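PDB 3LOV: protoporphyrinogen oxidase from Exiguobacterium sibiricum, which binds FAD and probably catalyses the oxygen-dependent oxidation of coproporphyrinogen III to coproporphyrin III in heme b biosynthesis. Local coordinates for residues 46-50 with 51-55; 239-242 with 243-247; 261-265 with 266-270; 343-346 with 347-350; 419-422 with 423-427. All coordinates share one frame; numbering follows the deposited sequence.

Contact 1: 46-50 with 51-55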
# COMPACT_ATOMS: atom_id res chain seq x y z
N ALA A 46 -7.53 -9.29 -4.58
CA ALA A 46 -8.68 -10.16 -4.77
C ALA A 46 -9.91 -9.27 -5.02
O ALA A 46 -10.03 -8.20 -4.41
CB ALA A 46 -8.89 -11.03 -3.53
N THR A 47 -10.82 -9.65 -5.93
CA THR A 47 -11.98 -8.81 -6.24
C THR A 47 -13.26 -9.62 -6.16
O THR A 47 -13.39 -10.67 -6.80
CB THR A 47 -11.89 -8.18 -7.64
OG1 THR A 47 -10.58 -7.65 -7.86
CG2 THR A 47 -12.95 -7.08 -7.83
N TYR A 48 -14.19 -9.15 -5.34
CA TYR A 48 -15.53 -9.75 -5.29
C TYR A 48 -16.34 -9.34 -6.54
O TYR A 48 -16.59 -8.14 -6.77
CB TYR A 48 -16.27 -9.29 -4.04
CG TYR A 48 -17.64 -9.93 -3.84
CD1 TYR A 48 -17.78 -11.23 -3.35
CD2 TYR A 48 -18.80 -9.21 -4.12
CE1 TYR A 48 -19.03 -11.79 -3.17
CE2 TYR A 48 -20.05 -9.77 -3.94
CZ TYR A 48 -20.16 -11.05 -3.46
OH TYR A 48 -21.40 -11.59 -3.28
N ARG A 49 -16.74 -10.34 -7.33
CA ARG A 49 -17.39 -10.12 -8.63
C ARG A 49 -18.61 -11.04 -8.79
O ARG A 49 -18.58 -11.96 -9.55
CB ARG A 49 -16.39 -10.38 -9.75
CG ARG A 49 -15.31 -9.31 -9.88
CD ARG A 49 -14.19 -9.73 -10.86
NE ARG A 49 -13.40 -10.82 -10.34
CZ ARG A 49 -12.48 -11.51 -11.03
NH1 ARG A 49 -12.21 -11.26 -12.30
NH2 ARG A 49 -11.80 -12.48 -10.42
N GLU A 50 -19.65 -10.81 -8.01
CA GLU A 50 -20.89 -11.58 -8.15
C GLU A 50 -21.97 -10.55 -8.13
O GLU A 50 -21.74 -9.44 -7.64
CB GLU A 50 -21.11 -12.55 -6.99
CG GLU A 50 -19.95 -13.46 -6.63
CD GLU A 50 -19.77 -14.60 -7.60
OE1 GLU A 50 -20.69 -14.88 -8.41
OE2 GLU A 50 -18.68 -15.21 -7.55
N ASP A 51 -23.13 -10.91 -8.68
CA ASP A 51 -24.32 -10.04 -8.71
C ASP A 51 -24.12 -8.67 -9.30
O ASP A 51 -24.72 -7.72 -8.83
CB ASP A 51 -24.89 -9.93 -7.30
CG ASP A 51 -25.12 -11.29 -6.67
OD1 ASP A 51 -25.10 -12.29 -7.41
OD2 ASP A 51 -25.30 -11.35 -5.45
N GLY A 52 -23.27 -8.56 -10.32
CA GLY A 52 -22.98 -7.27 -10.93
C GLY A 52 -22.07 -6.36 -10.10
O GLY A 52 -21.69 -5.27 -10.55
N PHE A 53 -21.68 -6.79 -8.90
CA PHE A 53 -20.71 -6.03 -8.09
C PHE A 53 -19.25 -6.26 -8.56
O PHE A 53 -18.91 -7.34 -9.01
CB PHE A 53 -20.82 -6.41 -6.61
CG PHE A 53 -22.15 -6.11 -5.97
CD1 PHE A 53 -22.55 -4.81 -5.77
CD2 PHE A 53 -22.97 -7.15 -5.53
CE1 PHE A 53 -23.79 -4.53 -5.19
CE2 PHE A 53 -24.20 -6.89 -4.94
CZ PHE A 53 -24.61 -5.58 -4.76
N THR A 54 -18.41 -5.22 -8.48
CA THR A 54 -16.94 -5.35 -8.60
C THR A 54 -16.32 -4.59 -7.41
O THR A 54 -16.12 -3.36 -7.44
CB THR A 54 -16.39 -4.81 -9.95
OG1 THR A 54 -17.11 -5.41 -11.04
CG2 THR A 54 -14.91 -5.10 -10.14
N ILE A 55 -16.06 -5.31 -6.34
CA ILE A 55 -15.68 -4.70 -5.06
C ILE A 55 -14.33 -5.28 -4.65
O ILE A 55 -14.19 -6.49 -4.56
CB ILE A 55 -16.75 -4.99 -4.00
CG1 ILE A 55 -18.06 -4.28 -4.36
CG2 ILE A 55 -16.30 -4.54 -2.61
CD1 ILE A 55 -19.26 -4.76 -3.53
O HOH W 1 -23.40 -10.19 -3.91
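Phe53 CD2 comes up to the edge of the Tyr48 ring, near its plane, 4.2 Å from Tyr48 CE2. One face of the tyrosine has the backbone N of Glu50 above it, displaced toward the rim, while at its hydroxyl end a water sits in the ring plane. The edge of the Phe53 ring is turned to the carbonyl oxygen of Glu50. These residues belong to a beta hairpin whose strands, 47-48 and 55-56, are joined through a type I' turn from Glu50 to Phe53. Tyr48 and Ile55 form its antiparallel hydrogen-bonded pair, with bonds of 2.8 Å from Tyr48 N to Ile55 O and 2.9 Å from Ile55 N to Tyr48 O. Asp51 and Gly52 take the left-handed backbone angles that the turn requires, and Phe53 N closes it onto Glu50 O at 2.9 Å from above the carbonyl plane. As a directly paired couple, Tyr48 and Ile55 put their side chains on one face of the hairpin. Thr47 and Thr54 lean together through their methyls, CG2 to CG2 at 3.6 Å. Beyond the hairpin, Phe53 packs edge-to-face on His357 and, like Ile55, reaches strand 307-318; the guanidinium of Arg49 pairs with Glu240. The phenol of Tyr48 also bonds to Gln400, and the water at its OH, 2.5 Å away, accepts there and donates to Asp51 OD2 at 2.7 Å.

Contact 2: 239-242 with 243-247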
# COMPACT_ATOMS: atom_id res chain seq x y z
N ILE A 239 -4.49 -9.95 -12.40
CA ILE A 239 -3.82 -11.20 -11.99
C ILE A 239 -4.09 -12.33 -13.03
O ILE A 239 -3.16 -12.98 -13.51
CB ILE A 239 -4.27 -11.62 -10.56
CG1 ILE A 239 -3.95 -10.51 -9.53
CG2 ILE A 239 -3.70 -12.90 -10.17
CD1 ILE A 239 -2.49 -10.01 -9.51
N GLU A 240 -5.36 -12.45 -13.38
CA GLU A 240 -5.85 -13.44 -14.32
C GLU A 240 -5.21 -13.26 -15.68
O GLU A 240 -4.75 -14.23 -16.27
CB GLU A 240 -7.39 -13.34 -14.41
CG GLU A 240 -8.06 -13.96 -13.22
CD GLU A 240 -9.48 -13.47 -12.94
OE1 GLU A 240 -9.95 -12.49 -13.55
OE2 GLU A 240 -10.15 -14.07 -12.09
N ARG A 241 -5.13 -12.03 -16.18
CA ARG A 241 -4.50 -11.78 -17.48
C ARG A 241 -3.01 -12.04 -17.44
O ARG A 241 -2.44 -12.55 -18.41
CB ARG A 241 -4.77 -10.34 -17.96
CG ARG A 241 -4.17 -9.96 -19.32
CD ARG A 241 -4.61 -10.89 -20.46
NE ARG A 241 -6.07 -10.94 -20.59
CZ ARG A 241 -6.81 -10.04 -21.25
NH1 ARG A 241 -6.26 -9.00 -21.87
NH2 ARG A 241 -8.13 -10.19 -21.29
N LEU A 242 -2.34 -11.71 -16.32
CA LEU A 242 -0.91 -12.02 -16.26
C LEU A 242 -0.66 -13.52 -16.41
O LEU A 242 0.22 -13.93 -17.18
CB LEU A 242 -0.25 -11.55 -14.95
CG LEU A 242 0.07 -10.07 -14.92
CD1 LEU A 242 0.35 -9.63 -13.48
CD2 LEU A 242 1.23 -9.74 -15.90
N GLU A 243 -1.44 -14.32 -15.70
CA GLU A 243 -1.28 -15.76 -15.79
C GLU A 243 -1.50 -16.20 -17.23
O GLU A 243 -0.70 -16.94 -17.81
CB GLU A 243 -2.24 -16.51 -14.87
CG GLU A 243 -1.92 -18.00 -14.90
CD GLU A 243 -2.82 -18.88 -14.08
OE1 GLU A 243 -3.87 -18.41 -13.61
OE2 GLU A 243 -2.46 -20.07 -13.93
N GLU A 244 -2.60 -15.74 -17.79
CA GLU A 244 -2.97 -16.05 -19.18
C GLU A 244 -1.88 -15.72 -20.24
O GLU A 244 -1.62 -16.52 -21.10
CB GLU A 244 -4.29 -15.33 -19.46
CG GLU A 244 -5.02 -15.63 -20.73
CD GLU A 244 -6.19 -14.67 -20.87
OE1 GLU A 244 -7.05 -14.66 -19.95
OE2 GLU A 244 -6.23 -13.89 -21.85
N VAL A 245 -1.19 -14.60 -20.14
CA VAL A 245 -0.15 -14.26 -21.12
C VAL A 245 1.20 -14.95 -20.91
O VAL A 245 2.10 -14.81 -21.72
CB VAL A 245 0.05 -12.70 -21.27
CG1 VAL A 245 -1.28 -12.03 -21.56
CG2 VAL A 245 0.71 -12.08 -20.04
N LEU A 246 1.40 -15.65 -19.80
CA LEU A 246 2.62 -16.42 -19.60
C LEU A 246 2.57 -17.59 -20.59
O LEU A 246 1.56 -18.27 -20.70
CB LEU A 246 2.72 -16.91 -18.16
CG LEU A 246 2.76 -15.80 -17.10
CD1 LEU A 246 2.56 -16.41 -15.70
CD2 LEU A 246 4.05 -15.01 -17.21
N GLU A 247 3.66 -17.80 -21.33
CA GLU A 247 3.66 -18.85 -22.36
C GLU A 247 4.45 -20.09 -22.03
O GLU A 247 4.25 -21.12 -22.66
CB GLU A 247 4.16 -18.27 -23.69
CG GLU A 247 3.15 -17.34 -24.32
CD GLU A 247 3.59 -16.83 -25.69
OE1 GLU A 247 4.55 -16.01 -25.79
OE2 GLU A 247 2.95 -17.27 -26.67
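Arg241 meets both Glu244 and Val245 one turn further along helix 235-245, with its aliphatic part on the valine and its charged end beside the glutamate. The close-packed part is made by the aliphatic side chains and the backbone. Val245 CG1 lies 3.7 Å from Arg241 CD, the two side chains running at about a right angle, and Leu246 CG lies 3.2 Å from Leu242 O. Successive backbone bonds hold this turn, among them Val245 N to Arg241 O at 3.0 Å; the bond from Leu246 N to Leu242 O is weak, as the chain leaves the helix. Val245 and Leu246 press on Tyr21 and Ala20 of helix 14-26, and Leu246 also touches Ile251 of strand 250-252, which places the helix against the dinucleotide-binding part of the fold.

The looser side carries Glu243 and Glu244, both exposed. In one of the two conformers modelled for Arg241, bends at chi2 and chi3 curl the arginine back toward the extended Glu244, leaving Arg241 NE 3.2 Å from Glu244 OE2. Guanidinium and carboxylate planes are 41° apart, and the oxygen stands well out of the guanidinium plane. Arg241 NH1 meanwhile donates to the carbonyl of Ile76. The salt bridge with Glu244 therefore rests on charge attraction rather than on a directed N-H bond.

Contact 3: 261-265 with 266-270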
# COMPACT_ATOMS: atom_id res chain seq x y z
N SER A 261 18.26 -25.78 0.17
CA SER A 261 19.56 -26.45 0.46
C SER A 261 20.50 -26.34 -0.70
O SER A 261 20.08 -26.23 -1.84
CB SER A 261 19.33 -27.91 0.72
OG SER A 261 18.31 -28.09 1.67
N ARG A 262 21.78 -26.47 -0.41
CA ARG A 262 22.78 -26.34 -1.44
C ARG A 262 22.93 -27.66 -2.22
O ARG A 262 22.95 -28.73 -1.63
CB ARG A 262 24.09 -25.89 -0.81
CG ARG A 262 23.87 -24.59 -0.01
CD ARG A 262 25.16 -23.91 0.33
NE ARG A 262 24.99 -23.02 1.48
CZ ARG A 262 24.80 -21.70 1.42
NH1 ARG A 262 24.72 -21.09 0.25
NH2 ARG A 262 24.68 -20.99 2.54
N GLU A 263 22.98 -27.54 -3.55
CA GLU A 263 23.29 -28.65 -4.46
C GLU A 263 24.49 -28.21 -5.27
O GLU A 263 24.34 -27.88 -6.43
CB GLU A 263 22.17 -28.93 -5.45
CG GLU A 263 21.05 -29.73 -4.94
CD GLU A 263 21.43 -31.15 -4.70
OE1 GLU A 263 22.54 -31.58 -5.06
OE2 GLU A 263 20.62 -31.84 -4.08
N ASP A 264 25.65 -28.15 -4.63
CA ASP A 264 26.91 -27.84 -5.31
C ASP A 264 26.81 -26.68 -6.32
O ASP A 264 27.11 -26.83 -7.52
CB ASP A 264 27.46 -29.13 -5.98
CG ASP A 264 27.58 -30.31 -4.99
OD1 ASP A 264 28.26 -30.16 -3.96
OD2 ASP A 264 27.00 -31.40 -5.21
N GLY A 265 26.40 -25.50 -5.84
CA GLY A 265 26.31 -24.32 -6.70
C GLY A 265 24.87 -24.02 -7.12
O GLY A 265 24.52 -22.90 -7.42
N ARG A 266 24.04 -25.04 -7.16
CA ARG A 266 22.62 -24.88 -7.45
C ARG A 266 21.88 -25.02 -6.12
O ARG A 266 22.50 -25.15 -5.06
CB ARG A 266 22.16 -25.96 -8.47
CG ARG A 266 23.05 -26.16 -9.75
CD ARG A 266 22.45 -27.19 -10.75
NE ARG A 266 21.17 -26.72 -11.30
CZ ARG A 266 20.11 -27.47 -11.61
NH1 ARG A 266 20.11 -28.80 -11.50
NH2 ARG A 266 19.01 -26.87 -12.07
N TYR A 267 20.56 -25.04 -6.16
CA TYR A 267 19.78 -25.17 -4.94
C TYR A 267 18.74 -26.24 -5.11
O TYR A 267 18.19 -26.43 -6.20
CB TYR A 267 19.12 -23.81 -4.61
CG TYR A 267 20.15 -22.76 -4.31
CD1 TYR A 267 20.77 -22.70 -3.08
CD2 TYR A 267 20.51 -21.81 -5.28
CE1 TYR A 267 21.75 -21.74 -2.82
CE2 TYR A 267 21.46 -20.85 -5.01
CZ TYR A 267 22.08 -20.83 -3.77
OH TYR A 267 23.04 -19.87 -3.49
N ARG A 268 18.47 -26.92 -4.01
CA ARG A 268 17.42 -27.87 -3.95
C ARG A 268 16.33 -27.22 -3.11
O ARG A 268 16.59 -26.87 -1.95
CB ARG A 268 17.90 -29.16 -3.29
CG ARG A 268 16.83 -30.17 -3.06
CD ARG A 268 17.43 -31.51 -2.62
NE ARG A 268 16.40 -32.39 -2.07
CZ ARG A 268 16.46 -33.73 -2.02
NH1 ARG A 268 17.50 -34.40 -2.50
NH2 ARG A 268 15.46 -34.40 -1.48
N LEU A 269 15.14 -27.07 -3.69
CA LEU A 269 14.03 -26.37 -3.02
C LEU A 269 13.01 -27.39 -2.56
O LEU A 269 12.44 -28.12 -3.36
CB LEU A 269 13.40 -25.34 -3.95
CG LEU A 269 14.02 -23.94 -4.04
CD1 LEU A 269 15.50 -23.90 -4.18
CD2 LEU A 269 13.38 -23.21 -5.23
N LYS A 270 12.84 -27.49 -1.24
CA LYS A 270 11.95 -28.46 -0.63
C LYS A 270 10.48 -28.05 -0.66
O LYS A 270 10.15 -26.96 -0.22
CB LYS A 270 12.35 -28.67 0.84
CG LYS A 270 11.51 -29.72 1.54
CD LYS A 270 11.77 -29.70 3.03
CE LYS A 270 10.70 -30.43 3.81
NZ LYS A 270 11.24 -31.64 4.39
O HOH W 2 15.76 -28.16 0.48
O HOH W 3 25.05 -21.71 -3.04
O HOH W 4 19.05 -33.82 -4.83
O HOH W 5 24.48 -24.01 -3.56
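A two-residue beta hairpin, strands 259-263 and 266-270, brings Glu263 alongside both Arg266 and Arg268. Its type I' turn runs from Glu263 to Arg266, and the backbone angles of Gly265 would jam a CB against the preceding carbonyl oxygen. Glu263 and Arg266 are hydrogen-bonded both ways, Glu263 N to Arg266 O and Arg266 N to Glu263 O each measuring 2.9 Å, with each donor above the carbonyl plane. Further from the turn, Ser261 and Arg268 form a second hydrogen-bonded pair.

Strand 276-278 completes the three-stranded antiparallel sheet, and its Tyr277 touches Glu263, Arg266 and Arg268. On this face Glu263 CG lies 3.6 Å from Arg268 CB, and the bend at chi2 (-70°) carries the carboxylate over so that Glu263 OE2 is 3.5 Å from Arg268 CD. Carboxylate and guanidinium are nearly coplanar, 13° apart, yet the charges stop short of a salt bridge; a water joins them, donating to Glu263 OE2 at 2.6 Å and accepting from Arg268 NH1 at 2.9 Å. Another water links Ser261 OG with Arg268 O. The side chains of Arg262 and Tyr267 diverge from their non-hydrogen-bonded pair: Arg262 forms a salt bridge with Asp296, and Tyr267 OH bonds to the carbonyl of Pro433.

Contact 4: 343-346 with 347-350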
# COMPACT_ATOMS: atom_id res chain seq x y z
N CYS A 343 -13.12 4.77 6.16
CA CYS A 343 -14.26 4.18 5.45
C CYS A 343 -14.44 4.87 4.11
O CYS A 343 -14.25 6.08 4.02
CB CYS A 343 -15.55 4.32 6.22
SG CYS A 343 -16.95 3.45 5.45
N THR A 344 -14.79 4.09 3.09
CA THR A 344 -15.00 4.65 1.76
C THR A 344 -16.40 4.31 1.27
O THR A 344 -16.89 3.20 1.52
CB THR A 344 -14.02 4.05 0.75
OG1 THR A 344 -12.69 4.29 1.19
CG2 THR A 344 -14.24 4.65 -0.63
N ALA A 345 -17.03 5.29 0.62
CA ALA A 345 -18.27 5.10 -0.09
C ALA A 345 -17.86 4.64 -1.48
O ALA A 345 -17.70 5.45 -2.39
CB ALA A 345 -19.08 6.40 -0.16
N ILE A 346 -17.63 3.33 -1.59
CA ILE A 346 -17.16 2.70 -2.81
C ILE A 346 -17.95 3.13 -4.04
O ILE A 346 -17.39 3.41 -5.11
CB ILE A 346 -17.31 1.15 -2.71
CG1 ILE A 346 -16.26 0.52 -1.79
CG2 ILE A 346 -17.24 0.51 -4.09
CD1 ILE A 346 -14.91 1.17 -1.75
N ASP A 347 -19.28 3.16 -3.91
CA ASP A 347 -20.12 3.51 -5.06
C ASP A 347 -19.98 4.99 -5.47
O ASP A 347 -20.28 5.35 -6.59
CB ASP A 347 -21.59 3.19 -4.78
CG ASP A 347 -22.13 3.97 -3.59
OD1 ASP A 347 -21.74 3.65 -2.44
OD2 ASP A 347 -22.91 4.91 -3.82
N GLN A 348 -19.54 5.84 -4.55
CA GLN A 348 -19.18 7.23 -4.90
C GLN A 348 -17.79 7.36 -5.53
O GLN A 348 -17.56 8.24 -6.35
CB GLN A 348 -19.22 8.14 -3.66
CG GLN A 348 -20.54 8.16 -2.91
CD GLN A 348 -21.62 8.77 -3.72
OE1 GLN A 348 -22.49 8.06 -4.22
NE2 GLN A 348 -21.58 10.10 -3.90
N LYS A 349 -16.84 6.53 -5.11
CA LYS A 349 -15.45 6.70 -5.55
C LYS A 349 -15.27 6.02 -6.91
O LYS A 349 -14.57 6.54 -7.75
CB LYS A 349 -14.51 6.10 -4.49
CG LYS A 349 -13.00 6.19 -4.81
CD LYS A 349 -12.17 5.69 -3.62
CE LYS A 349 -10.68 5.64 -3.91
NZ LYS A 349 -10.00 4.68 -3.01
N TRP A 350 -15.93 4.88 -7.11
CA TRP A 350 -15.84 4.10 -8.35
C TRP A 350 -17.20 3.89 -9.04
O TRP A 350 -18.05 3.15 -8.54
CB TRP A 350 -15.19 2.71 -8.11
CG TRP A 350 -13.89 2.83 -7.50
CD1 TRP A 350 -13.57 2.56 -6.19
CD2 TRP A 350 -12.68 3.27 -8.12
NE1 TRP A 350 -12.24 2.84 -5.96
CE2 TRP A 350 -11.67 3.27 -7.12
CE3 TRP A 350 -12.34 3.68 -9.42
CZ2 TRP A 350 -10.36 3.62 -7.39
CZ3 TRP A 350 -11.01 4.04 -9.67
CH2 TRP A 350 -10.05 4.02 -8.66
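Lys349 is extended throughout, its CG anti to the backbone N (chi1 180°), and this sends the aliphatic chain across Thr344, whose methyl is likewise anti to its own N (chi1 -57°, measured to OG1). Thr344 CG2 thus touches Lys349 CD at 3.8 Å. The setting is a strand-to-helix junction: strand 340-345 of the mixed sheet ends at Ala345, the N-cap of the short helix 346-349. Ala345 offers its carbonyl to the first turn. Lys349 N reaches Ala345 O at 3.1 Å in the carbonyl plane, while Gln348 N, 2.9 Å from Ala345 O, adds a weak bond. The methyl of Ala345 rests on the base of the glutamine side chain, CB to Gln348 CG at 3.6 Å. Trp350 N closes the last turn on Ile346 O at 2.9 Å, just where the chain leaves helical angles.

Lys349 and Trp350 also lie side by side, with Lys349 CG 3.6 Å above one face of the indole and displaced toward its rim. Behind the helix, Ile346 packs on Val359 and Arg361 of strand 357-364, and Asp347 OD1 accepts the backbone N-H of Val359. Asp60, an FAD-binding residue, is a shared partner of the two neighbours, consistent with a second-shell role for this helix: its OD2 forms a salt bridge with Lys349 NZ and takes a hydrogen bond from Trp350 NE1.

Contact 5: 419-422 with 423-427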
# COMPACT_ATOMS: atom_id res chain seq x y z
N ASP A 419 18.71 1.79 2.40
CA ASP A 419 20.09 1.33 2.68
C ASP A 419 20.14 0.03 3.43
O ASP A 419 20.98 -0.80 3.14
CB ASP A 419 20.88 2.38 3.47
CG ASP A 419 21.24 3.59 2.64
OD1 ASP A 419 21.10 3.51 1.41
OD2 ASP A 419 21.65 4.61 3.22
N ARG A 420 19.22 -0.17 4.36
CA ARG A 420 19.14 -1.47 5.03
C ARG A 420 18.79 -2.62 4.04
O ARG A 420 19.36 -3.72 4.10
CB ARG A 420 18.15 -1.40 6.17
CG ARG A 420 18.72 -0.66 7.40
CD ARG A 420 17.82 -0.86 8.60
NE ARG A 420 16.47 -0.27 8.44
CZ ARG A 420 16.20 1.02 8.64
NH1 ARG A 420 17.16 1.86 9.03
NH2 ARG A 420 14.96 1.45 8.51
N ILE A 421 17.87 -2.36 3.13
CA ILE A 421 17.49 -3.38 2.16
C ILE A 421 18.67 -3.69 1.21
O ILE A 421 18.86 -4.84 0.86
CB ILE A 421 16.27 -2.95 1.40
CG1 ILE A 421 15.03 -2.94 2.34
CG2 ILE A 421 16.08 -3.76 0.06
CD1 ILE A 421 14.77 -4.20 3.18
N GLN A 422 19.45 -2.69 0.78
CA GLN A 422 20.69 -2.93 -0.02
C GLN A 422 21.62 -3.88 0.75
O GLN A 422 22.18 -4.84 0.19
CB GLN A 422 21.40 -1.59 -0.35
CG GLN A 422 22.92 -1.71 -0.64
CD GLN A 422 23.61 -0.37 -0.97
OE1 GLN A 422 22.97 0.67 -1.13
NE2 GLN A 422 24.94 -0.41 -1.07
N ARG A 423 21.81 -3.60 2.03
CA ARG A 423 22.66 -4.46 2.82
C ARG A 423 22.07 -5.88 2.95
O ARG A 423 22.81 -6.83 2.82
CB ARG A 423 22.98 -3.82 4.19
CG ARG A 423 24.10 -4.56 4.98
CD ARG A 423 23.48 -5.60 5.88
NE ARG A 423 24.33 -6.73 6.24
CZ ARG A 423 23.88 -7.82 6.84
NH1 ARG A 423 22.58 -7.96 7.11
NH2 ARG A 423 24.73 -8.80 7.17
N VAL A 424 20.76 -6.03 3.17
CA VAL A 424 20.11 -7.36 3.17
C VAL A 424 20.43 -8.13 1.85
O VAL A 424 20.92 -9.27 1.88
CB VAL A 424 18.55 -7.24 3.48
CG1 VAL A 424 17.75 -8.49 3.06
CG2 VAL A 424 18.28 -6.92 4.95
N ARG A 425 20.26 -7.47 0.71
CA ARG A 425 20.48 -8.08 -0.60
C ARG A 425 21.93 -8.52 -0.84
O ARG A 425 22.15 -9.61 -1.41
CB ARG A 425 20.03 -7.15 -1.72
CG ARG A 425 18.48 -7.02 -1.77
CD ARG A 425 18.06 -6.23 -3.00
NE ARG A 425 16.66 -6.47 -3.37
CZ ARG A 425 15.74 -5.51 -3.51
NH1 ARG A 425 16.03 -4.22 -3.35
NH2 ARG A 425 14.52 -5.86 -3.87
N GLU A 426 22.89 -7.73 -0.34
CA GLU A 426 24.32 -8.07 -0.43
C GLU A 426 24.66 -9.27 0.44
O GLU A 426 25.46 -10.12 0.05
CB GLU A 426 25.18 -6.88 0.02
CG GLU A 426 25.14 -5.73 -0.96
CD GLU A 426 25.78 -4.46 -0.41
OE1 GLU A 426 26.39 -4.53 0.69
OE2 GLU A 426 25.65 -3.40 -1.07
N GLU A 427 24.07 -9.32 1.62
CA GLU A 427 24.26 -10.45 2.47
C GLU A 427 23.68 -11.70 1.83
O GLU A 427 24.29 -12.76 1.87
CB GLU A 427 23.59 -10.24 3.82
CG GLU A 427 23.53 -11.49 4.71
CD GLU A 427 24.87 -11.84 5.40
OE1 GLU A 427 25.92 -11.31 5.00
OE2 GLU A 427 24.84 -12.62 6.37
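Gln422 and Glu426 reach each other on the exposed side of helix 417-431, one turn apart. The glutamine leaves the backbone with CG anti to N (chi1 156°) and stays extended, whereas Glu426 starts with CG beside its own N (chi1 -70°) and then runs straight. These opposite starts let the two chains meet at their polar ends: Gln422 NE2 donates to Glu426 OE2 at 3.1 Å. The oxygen lies near the amide plane and is approached on its syn side, although amide and carboxylate planes are 63° apart. Gln422 CG is also close to that oxygen, 3.2 Å from Glu426 OE2. Because the glutamine was modelled in two conformers, this bond describes one of them.

On the buried side, Ile421 and Arg425 are paired at the same spacing. The CG2 branch of the isoleucine lies 3.4 Å from Arg425 NH1, approaching the guanidinium obliquely, while the base of the arginine stem lies beside the Ile421 carbonyl, Arg425 CG 3.4 Å from Ile421 O. Regular helical bonds underlie both pairs, including Arg425 N to Ile421 O at 3.0 Å and Glu426 N to Gln422 O at 3.0 Å. The Arg423 guanidinium has Glu427 CB over one face and Glu427 OE1 in a charge-only salt bridge; its NH1 pairs with Glu301 in a salt bridge and donates to the carbonyl of His298.

Arg425 forms a salt bridge with Asp443 and a hydrogen bond to the carbonyl of Leu437 at the end of strand 435-437, and touches Ser453 and Met457 of helix 447-463; Val424 and Arg423 lie against helix 300-303.

From the N terminus, contact 1 closes the hairpin between strands 47-48 and 55-56, and contact 2 follows on helix 235-245. Contact 3 closes the hairpin of strands 259-263 and 266-270; contact 4 turns strand 340-345 into a short helix, and contact 5 spans successive turns of helix 417-431. All five are local and lie in series, so none nests within or crosses another. Contacts 1 and 2 touch directly through the 2.8 Å salt bridge from Arg49 NH2 to Glu240 OE2, tying the first hairpin to the helix. Contacts 1 and 4 approach to about 5 Å between nearest atoms, and contacts 3 and 5 to about 8 Å, on the other side of the chain's centre from contact 4.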